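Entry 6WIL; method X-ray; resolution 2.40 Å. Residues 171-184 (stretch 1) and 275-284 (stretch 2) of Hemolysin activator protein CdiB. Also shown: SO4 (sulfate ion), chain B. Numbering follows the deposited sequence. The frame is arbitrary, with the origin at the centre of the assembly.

Stretch 1 (171-184) LKRLDQGLENLKRV
Stretch 2 275-284: YQLPVGYYDL

Stretch 1 is helical from Leu171 to about Leu181, with i to i+4 bonds such as Asn180 N to Gln176 O at 3.0 Å. Stretch 2 is a β-hairpin: Leu277 and Leu284 exchange N to O bonds of 3.0 Å in both directions, and a type II' turn from Val279 to Tyr282 is closed by Tyr282 N to Val279 O at 2.9 Å. The helix lies against the turn and the strand ends beside it, burying 477 Å² over both sides. Gln176 CA is 6.6 Å from Tyr281 CA, and Asn180 CA is 6.3 Å from Pro278 CA, so the helix sequence ascends as the first strand's descends.

Gln176, Asn180 and Arg183, three or four residues apart, all direct CA-to-CB toward the hairpin. The centre of the contact is the carbonyl of Gly280, which accepts two amides: Asn180 ND2 to Gly280 O is 2.9 Å at 168°, and Gln176 NE2 to Gly280 O is 3.2 Å at 150°. Asn180 reaches it with chi1 m (-68°) and chi2 -14°; the longer Gln176 uses chi1 t, chi2 p and chi3 29°. Gly280 has phi/psi 64/-123, and its positive phi favours glycine at this turn position. Asn180 OD1 also lies 3.5 Å from Pro278 CB.

Arg183 is extended (chi1 m, chi2 and chi3 t, chi4 -169°), carrying its guanidinium to Asp283 in a two-pronged salt bridge: NH1 to Asp283 OD1 and NH2 to Asp283 OD2 are both 3.0 Å, at 157° and 155°. The carboxylate meets the guanidinium edge, leaving one face over Pro278; Arg183 NH1 to Pro278 CD is 3.7 Å. Asp283, with chi1 -147° between wells and chi2 5°, starts sideways but brings its end nearer the helix. Gln276 NE2 also donates to Asp283 OD2 at 3.0 Å, so this oxygen accepts from both Gln276 and Arg183. A water accepts from Arg183 NH1 at 3.2 Å and donates to Gln276 O at 2.9 Å.

Tyr281 loses the most area, 114 Å². Its CA-to-CB bond points away, yet chi1 m (-79°) and chi2 -65° bring the ring back along the helix: Tyr281 CD1 is 3.5 Å from Gln176 CG, and Tyr281 OH is 3.5 Å from Arg173 CG and 3.6 Å from Lys172 CB. A long aromatic suits this place because it spans from the turn to the first helical turn.

Arg173 (m, t, t, chi4 -101°) sets one guanidinium face over Tyr281 CE2, while NH1 donates to sulfate O3 at 3.1 Å; the sulfate probably came from the crystallisation liquor.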

# COMPACT_ATOMS: atom_id res chain seq x y z
N LEU A 171 7.06 -12.29 -16.42
CA LEU A 171 7.21 -10.88 -16.07
C LEU A 171 6.60 -10.54 -14.71
O LEU A 171 7.02 -9.55 -14.09
CB LEU A 171 6.58 -10.01 -17.16
CG LEU A 171 6.83 -8.50 -17.09
CD1 LEU A 171 8.32 -8.19 -17.11
CD2 LEU A 171 6.11 -7.80 -18.23
N LYS A 172 5.62 -11.31 -14.24
CA LYS A 172 5.04 -11.05 -12.93
C LYS A 172 6.04 -11.35 -11.81
O LYS A 172 6.09 -10.63 -10.81
CB LYS A 172 3.76 -11.86 -12.73
CG LYS A 172 2.55 -11.33 -13.48
CD LYS A 172 1.32 -12.17 -13.17
CE LYS A 172 0.83 -12.91 -14.40
NZ LYS A 172 0.22 -11.98 -15.40
N ARG A 173 6.83 -12.41 -11.98
CA ARG A 173 7.84 -12.75 -10.99
C ARG A 173 9.06 -11.85 -11.08
O ARG A 173 9.67 -11.54 -10.05
CB ARG A 173 8.25 -14.22 -11.15
CG ARG A 173 7.06 -15.17 -11.05
CD ARG A 173 7.48 -16.62 -11.04
NE ARG A 173 6.35 -17.48 -10.70
CZ ARG A 173 6.13 -18.01 -9.50
NH1 ARG A 173 6.98 -17.78 -8.51
NH2 ARG A 173 5.06 -18.76 -9.29
N LEU A 174 9.43 -11.41 -12.29
CA LEU A 174 10.50 -10.42 -12.42
C LEU A 174 10.13 -9.13 -11.70
O LEU A 174 10.96 -8.55 -10.98
CB LEU A 174 10.79 -10.14 -13.89
CG LEU A 174 11.22 -11.31 -14.79
CD1 LEU A 174 11.73 -10.78 -16.12
CD2 LEU A 174 12.27 -12.16 -14.10
N ASP A 175 8.90 -8.66 -11.89
CA ASP A 175 8.47 -7.41 -11.26
C ASP A 175 8.40 -7.54 -9.75
O ASP A 175 8.78 -6.62 -9.02
CB ASP A 175 7.11 -6.98 -11.81
CG ASP A 175 7.20 -6.38 -13.21
OD1 ASP A 175 8.33 -6.20 -13.72
OD2 ASP A 175 6.14 -6.08 -13.79
N GLN A 176 7.92 -8.68 -9.25
CA GLN A 176 7.86 -8.90 -7.81
C GLN A 176 9.26 -8.88 -7.21
O GLN A 176 9.52 -8.16 -6.23
CB GLN A 176 7.17 -10.23 -7.51
CG GLN A 176 6.94 -10.45 -6.04
CD GLN A 176 6.00 -9.41 -5.45
OE1 GLN A 176 5.14 -8.87 -6.14
NE2 GLN A 176 6.17 -9.12 -4.16
N GLY A 177 10.18 -9.65 -7.79
CA GLY A 177 11.54 -9.66 -7.29
C GLY A 177 12.22 -8.31 -7.42
O GLY A 177 12.97 -7.89 -6.52
N LEU A 178 11.98 -7.61 -8.53
CA LEU A 178 12.52 -6.27 -8.68
C LEU A 178 12.02 -5.33 -7.59
O LEU A 178 12.78 -4.52 -7.07
CB LEU A 178 12.17 -5.73 -10.07
CG LEU A 178 12.59 -4.31 -10.43
CD1 LEU A 178 13.23 -4.30 -11.81
CD2 LEU A 178 11.37 -3.42 -10.42
N GLU A 179 10.74 -5.44 -7.23
CA GLU A 179 10.19 -4.57 -6.19
C GLU A 179 10.81 -4.89 -4.84
O GLU A 179 11.10 -3.98 -4.05
CB GLU A 179 8.67 -4.71 -6.12
CG GLU A 179 7.92 -3.69 -6.94
CD GLU A 179 6.48 -4.09 -7.19
OE1 GLU A 179 6.01 -3.95 -8.34
OE2 GLU A 179 5.82 -4.56 -6.24
N ASN A 180 11.03 -6.18 -4.56
CA ASN A 180 11.67 -6.57 -3.31
C ASN A 180 13.10 -6.03 -3.22
O ASN A 180 13.54 -5.62 -2.14
CB ASN A 180 11.67 -8.09 -3.18
CG ASN A 180 10.28 -8.65 -2.98
OD1 ASN A 180 9.35 -7.91 -2.68
ND2 ASN A 180 10.14 -9.96 -3.12
N LEU A 181 13.82 -6.02 -4.34
CA LEU A 181 15.20 -5.53 -4.32
C LEU A 181 15.25 -4.01 -4.24
O LEU A 181 16.23 -3.45 -3.74
CB LEU A 181 15.97 -6.01 -5.55
CG LEU A 181 16.20 -7.52 -5.69
CD1 LEU A 181 17.18 -7.82 -6.83
CD2 LEU A 181 16.69 -8.11 -4.39
N LYS A 182 14.22 -3.32 -4.73
CA LYS A 182 14.22 -1.87 -4.69
C LYS A 182 13.95 -1.31 -3.30
O LYS A 182 14.03 -0.09 -3.12
CB LYS A 182 13.19 -1.31 -5.68
CG LYS A 182 13.69 -1.28 -7.11
CD LYS A 182 12.55 -1.14 -8.09
CE LYS A 182 11.76 0.14 -7.86
NZ LYS A 182 12.50 1.36 -8.30
N ARG A 183 13.64 -2.16 -2.32
CA ARG A 183 13.55 -1.68 -0.95
C ARG A 183 14.92 -1.29 -0.41
O ARG A 183 15.03 -0.35 0.39
CB ARG A 183 12.92 -2.74 -0.05
CG ARG A 183 11.45 -2.99 -0.36
CD ARG A 183 10.87 -4.05 0.55
NE ARG A 183 9.53 -4.43 0.14
CZ ARG A 183 8.71 -5.18 0.86
NH1 ARG A 183 9.10 -5.63 2.05
NH2 ARG A 183 7.50 -5.48 0.41
N VAL A 184 15.98 -1.97 -0.85
CA VAL A 184 17.32 -1.73 -0.33
C VAL A 184 18.32 -1.35 -1.41
O VAL A 184 19.42 -0.89 -1.06
CB VAL A 184 17.84 -2.96 0.46
CG1 VAL A 184 16.85 -3.35 1.55
CG2 VAL A 184 18.09 -4.12 -0.47
N TYR A 275 9.78 -3.76 11.74
CA TYR A 275 10.68 -4.57 10.94
C TYR A 275 9.89 -5.26 9.84
O TYR A 275 8.78 -5.75 10.07
CB TYR A 275 11.39 -5.61 11.81
CG TYR A 275 12.46 -6.40 11.09
CD1 TYR A 275 13.60 -5.77 10.60
CD2 TYR A 275 12.34 -7.77 10.92
CE1 TYR A 275 14.59 -6.49 9.96
CE2 TYR A 275 13.33 -8.50 10.28
CZ TYR A 275 14.44 -7.85 9.80
OH TYR A 275 15.42 -8.58 9.15
N GLN A 276 10.46 -5.30 8.64
CA GLN A 276 9.76 -5.80 7.47
C GLN A 276 10.77 -6.43 6.52
O GLN A 276 11.77 -5.80 6.18
CB GLN A 276 9.01 -4.67 6.76
CG GLN A 276 7.72 -5.09 6.10
CD GLN A 276 7.04 -3.94 5.37
OE1 GLN A 276 7.37 -2.78 5.59
NE2 GLN A 276 6.10 -4.27 4.50
N LEU A 277 10.51 -7.67 6.10
CA LEU A 277 11.33 -8.32 5.09
C LEU A 277 10.45 -9.09 4.12
O LEU A 277 9.45 -9.69 4.54
CB LEU A 277 12.37 -9.27 5.72
CG LEU A 277 11.98 -10.69 6.11
CD1 LEU A 277 13.22 -11.49 6.47
CD2 LEU A 277 10.99 -10.70 7.26
N PRO A 278 10.78 -9.09 2.83
CA PRO A 278 9.99 -9.84 1.86
C PRO A 278 10.53 -11.24 1.62
O PRO A 278 11.73 -11.51 1.72
CB PRO A 278 10.12 -8.99 0.59
CG PRO A 278 11.52 -8.46 0.69
CD PRO A 278 11.78 -8.23 2.17
N VAL A 279 9.62 -12.15 1.29
CA VAL A 279 9.97 -13.48 0.81
C VAL A 279 9.21 -13.77 -0.48
O VAL A 279 8.12 -14.37 -0.45
CB VAL A 279 9.71 -14.57 1.87
CG1 VAL A 279 10.35 -15.88 1.44
CG2 VAL A 279 10.23 -14.14 3.23
N GLY A 280 9.78 -13.34 -1.60
CA GLY A 280 9.10 -13.53 -2.87
C GLY A 280 7.79 -12.75 -2.92
O GLY A 280 7.77 -11.52 -2.73
N TYR A 281 6.69 -13.46 -3.17
CA TYR A 281 5.37 -12.85 -3.14
C TYR A 281 4.87 -12.57 -1.73
O TYR A 281 3.89 -11.83 -1.58
CB TYR A 281 4.36 -13.74 -3.87
CG TYR A 281 4.40 -13.64 -5.38
CD1 TYR A 281 4.06 -12.46 -6.03
CD2 TYR A 281 4.75 -14.74 -6.16
CE1 TYR A 281 4.10 -12.36 -7.40
CE2 TYR A 281 4.79 -14.66 -7.53
CZ TYR A 281 4.46 -13.47 -8.15
OH TYR A 281 4.49 -13.39 -9.52
N TYR A 282 5.51 -13.13 -0.71
CA TYR A 282 5.09 -12.91 0.66
C TYR A 282 5.73 -11.66 1.23
O TYR A 282 6.70 -11.12 0.69
CB TYR A 282 5.44 -14.12 1.52
CG TYR A 282 4.59 -15.33 1.23
CD1 TYR A 282 4.91 -16.19 0.19
CD2 TYR A 282 3.45 -15.61 1.98
CE1 TYR A 282 4.13 -17.29 -0.09
CE2 TYR A 282 2.66 -16.71 1.70
CZ TYR A 282 3.01 -17.55 0.66
OH TYR A 282 2.23 -18.65 0.39
N ASP A 283 5.17 -11.20 2.34
CA ASP A 283 5.73 -10.08 3.09
C ASP A 283 5.52 -10.35 4.56
O ASP A 283 4.40 -10.68 4.98
CB ASP A 283 5.08 -8.75 2.67
CG ASP A 283 6.04 -7.57 2.75
OD1 ASP A 283 7.24 -7.80 3.04
OD2 ASP A 283 5.61 -6.42 2.53
N LEU A 284 6.58 -10.21 5.35
CA LEU A 284 6.53 -10.45 6.79
C LEU A 284 6.87 -9.16 7.52
O LEU A 284 7.84 -8.48 7.16
CB LEU A 284 7.50 -11.55 7.23
CG LEU A 284 7.20 -13.00 6.86
CD1 LEU A 284 7.39 -13.25 5.37
CD2 LEU A 284 8.10 -13.93 7.67
S SO4 B . 5.21 -19.05 -5.19
O1 SO4 B . 4.19 -18.51 -6.08
O2 SO4 B . 4.84 -18.76 -3.81
O3 SO4 B . 6.51 -18.45 -5.50
O4 SO4 B . 5.30 -20.50 -5.36
O HOH W 1 6.51 -8.68 -0.83
O HOH W 2 11.84 -4.83 3.41